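Local coordinates for protein Rv1364c/MT1410 (Mycobacterium tuberculosis, PDB 3KE6) that probably regulates a sigma factor, joining a manganese-binding PP2C-type (RsbU-like) phosphatase domain to an RsbW-like anti-sigma factor kinase domain, at residues P31-A36 / L127-G132. Residues are numbered along the deposited sequence; the frame is centred on the assembly and turned at random.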
ATOM      1  N   PRO A  31      -1.640  -0.339  -1.725  1.00 52.66           N
ATOM      2  CA  PRO A  31      -2.077   0.971  -2.216  1.00 51.28           C
ATOM      3  C   PRO A  31      -0.916   1.938  -2.406  1.00 49.97           C
ATOM      4  O   PRO A  31       0.190   1.645  -1.973  1.00 47.70           O
ATOM      5  CB  PRO A  31      -2.996   1.472  -1.105  1.00 50.53           C
ATOM      6  CG  PRO A  31      -2.513   0.828   0.124  1.00 50.85           C
ATOM      7  CD  PRO A  31      -1.790  -0.447  -0.262  1.00 53.04           C
ATOM      8  N   VAL A  32      -1.178   3.063  -3.079  1.00 49.92           N
ATOM      9  CA  VAL A  32      -0.173   4.130  -3.265  1.00 50.03           C
ATOM     10  C   VAL A  32      -0.646   5.458  -2.644  1.00 49.82           C
ATOM     11  O   VAL A  32      -1.796   5.838  -2.815  1.00 50.15           O
ATOM     12  CB  VAL A  32       0.107   4.388  -4.754  1.00 50.08           C
ATOM     13  CG1 VAL A  32       1.172   5.472  -4.915  1.00 48.92           C
ATOM     14  CG2 VAL A  32       0.519   3.109  -5.444  1.00 49.93           C
ATOM     15  N   VAL A  33       0.232   6.159  -1.936  1.00 48.89           N
ATOM     16  CA  VAL A  33      -0.166   7.362  -1.217  1.00 48.71           C
ATOM     17  C   VAL A  33       0.925   8.421  -1.252  1.00 48.60           C
ATOM     18  O   VAL A  33       2.095   8.129  -1.527  1.00 48.34           O
ATOM     19  CB  VAL A  33      -0.560   7.079   0.261  1.00 48.64           C
ATOM     20  CG1 VAL A  33      -1.809   6.192   0.347  1.00 49.61           C
ATOM     21  CG2 VAL A  33       0.598   6.465   1.041  1.00 47.83           C
ATOM     22  N   PRO A  34       0.540   9.676  -1.000  1.00 48.89           N
ATOM     23  CA  PRO A  34       1.496  10.727  -1.202  1.00 49.55           C
ATOM     24  C   PRO A  34       2.700  10.624  -0.275  1.00 50.43           C
ATOM     25  O   PRO A  34       3.834  10.840  -0.718  1.00 50.69           O
ATOM     26  CB  PRO A  34       0.684  11.994  -0.921  1.00 48.95           C
ATOM     27  CG  PRO A  34      -0.710  11.591  -1.077  1.00 48.46           C
ATOM     28  CD  PRO A  34      -0.774  10.206  -0.596  1.00 49.17           C
ATOM     29  N   GLY A  35       2.471  10.254   0.983  1.00 50.71           N
ATOM     30  CA  GLY A  35       3.541  10.339   1.983  1.00 50.99           C
ATOM     31  C   GLY A  35       4.234   9.056   2.401  1.00 51.34           C
ATOM     32  O   GLY A  35       5.014   9.072   3.361  1.00 50.99           O
ATOM     33  N   ALA A  36       3.949   7.951   1.706  1.00 51.58           N
ATOM     34  CA  ALA A  36       4.644   6.667   1.961  1.00 51.46           C
ATOM     35  C   ALA A  36       4.631   5.799   0.715  1.00 51.85           C
ATOM     36  O   ALA A  36       3.644   5.791  -0.038  1.00 53.19           O
ATOM     37  CB  ALA A  36       4.001   5.919   3.111  1.00 51.06           C
ATOM     38  N   LEU A 127       0.631   5.062  10.631  1.00 54.24           N
ATOM     39  CA  LEU A 127       1.473   6.197  10.313  1.00 53.81           C
ATOM     40  C   LEU A 127       0.630   7.449  10.221  1.00 53.64           C
ATOM     41  O   LEU A 127      -0.324   7.475   9.461  1.00 53.72           O
ATOM     42  CB  LEU A 127       2.143   5.965   8.960  1.00 54.27           C
ATOM     43  CG  LEU A 127       3.042   7.084   8.405  1.00 54.92           C
ATOM     44  CD1 LEU A 127       4.253   7.406   9.350  1.00 50.13           C
ATOM     45  CD2 LEU A 127       3.510   6.719   7.011  1.00 52.95           C
ATOM     46  N   ASP A 128       0.985   8.482  10.980  1.00 53.58           N
ATOM     47  CA  ASP A 128       0.412   9.816  10.779  1.00 53.41           C
ATOM     48  C   ASP A 128       1.214  10.560   9.695  1.00 53.05           C
ATOM     49  O   ASP A 128       2.394  10.858   9.885  1.00 52.60           O
ATOM     50  CB  ASP A 128       0.420  10.622  12.083  1.00 53.21           C
ATOM     51  CG  ASP A 128      -0.168  12.019  11.912  1.00 54.04           C
ATOM     52  OD1 ASP A 128      -1.404  12.164  12.001  1.00 57.25           O
ATOM     53  OD2 ASP A 128       0.600  12.982  11.695  1.00 59.23           O
ATOM     54  N   PHE A 129       0.563  10.866   8.574  1.00 52.96           N
ATOM     55  CA  PHE A 129       1.232  11.534   7.452  1.00 53.30           C
ATOM     56  C   PHE A 129       1.820  12.897   7.806  1.00 53.32           C
ATOM     57  O   PHE A 129       2.874  13.242   7.299  1.00 53.17           O
ATOM     58  CB  PHE A 129       0.299  11.702   6.233  1.00 52.79           C
ATOM     59  CG  PHE A 129      -0.182  10.414   5.643  1.00 51.89           C
ATOM     60  CD1 PHE A 129      -1.511  10.259   5.286  1.00 53.73           C
ATOM     61  CD2 PHE A 129       0.684   9.344   5.444  1.00 52.11           C
ATOM     62  CE1 PHE A 129      -1.959   9.058   4.731  1.00 51.39           C
ATOM     63  CE2 PHE A 129       0.230   8.147   4.908  1.00 49.76           C
ATOM     64  CZ  PHE A 129      -1.085   8.015   4.545  1.00 47.66           C
ATOM     65  N   THR A 130       1.147  13.672   8.656  1.00 54.01           N
ATOM     66  CA  THR A 130       1.694  14.970   9.093  1.00 54.07           C
ATOM     67  C   THR A 130       2.962  14.872   9.947  1.00 54.10           C
ATOM     68  O   THR A 130       3.941  15.557   9.665  1.00 54.60           O
ATOM     69  CB  THR A 130       0.679  15.819   9.873  1.00 54.16           C
ATOM     70  OG1 THR A 130      -0.559  15.887   9.155  1.00 55.01           O
ATOM     71  CG2 THR A 130       1.224  17.238  10.060  1.00 54.38           C
ATOM     72  N   SER A 131       2.957  14.034  10.979  1.00 54.16           N
ATOM     73  CA  SER A 131       4.014  14.094  12.007  1.00 54.46           C
ATOM     74  C   SER A 131       5.105  13.026  11.919  1.00 54.71           C
ATOM     75  O   SER A 131       6.130  13.146  12.585  1.00 54.26           O
ATOM     76  CB  SER A 131       3.388  14.051  13.401  1.00 54.37           C
ATOM     77  OG  SER A 131       2.627  12.878  13.581  1.00 52.78           O
ATOM     78  N   GLY A 132       4.893  11.989  11.107  1.00 55.41           N
ATOM     79  CA  GLY A 132       5.820  10.853  11.055  1.00 55.76           C
ATOM     80  C   GLY A 132       5.612   9.897  12.224  1.00 56.40           C
ATOM     81  O   GLY A 132       6.275   8.856  12.328  1.00 56.50           O
TER
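Phe129 reaches from the turn after strand 121-128 to Val33, its CZ 4.2 Å from Val33 CG2. The two side chains cross at roughly a right angle, the methyl approaching the ring obliquely. Phe129 CG stands anti to its own carbonyl carbon (chi1 -62°), which carries the ring across to the 31-36 loop. Next to this pair, Leu127 CD2 lies 4.0 Å from Ala36 CB, at the start of strand 36-43. Val33, Ala36 and Leu127 form the buried side, with Met254 against the last two; Phe129, partly exposed, gives the most surface and marks the passage to the open side.

There Asp128, Thr130 and Ser131 take no part in the contact, and the turn holds itself together in an Asx motif: Asp128 OD2 takes the backbone N of Ser131 at 2.7 Å, almost in line with the C-O bond, and Ser131 OG at 2.8 Å from above the carboxylate plane.

The contact thus joins the two facing sheets of the PP2C-like sandwich at the end remote from the manganese ions. It is apolar, while Arg256 and Arg257 give each segment a polar tie to the end of strand 249-256; the Asp128 bonds probably help to hold the turn from which Phe129 projects.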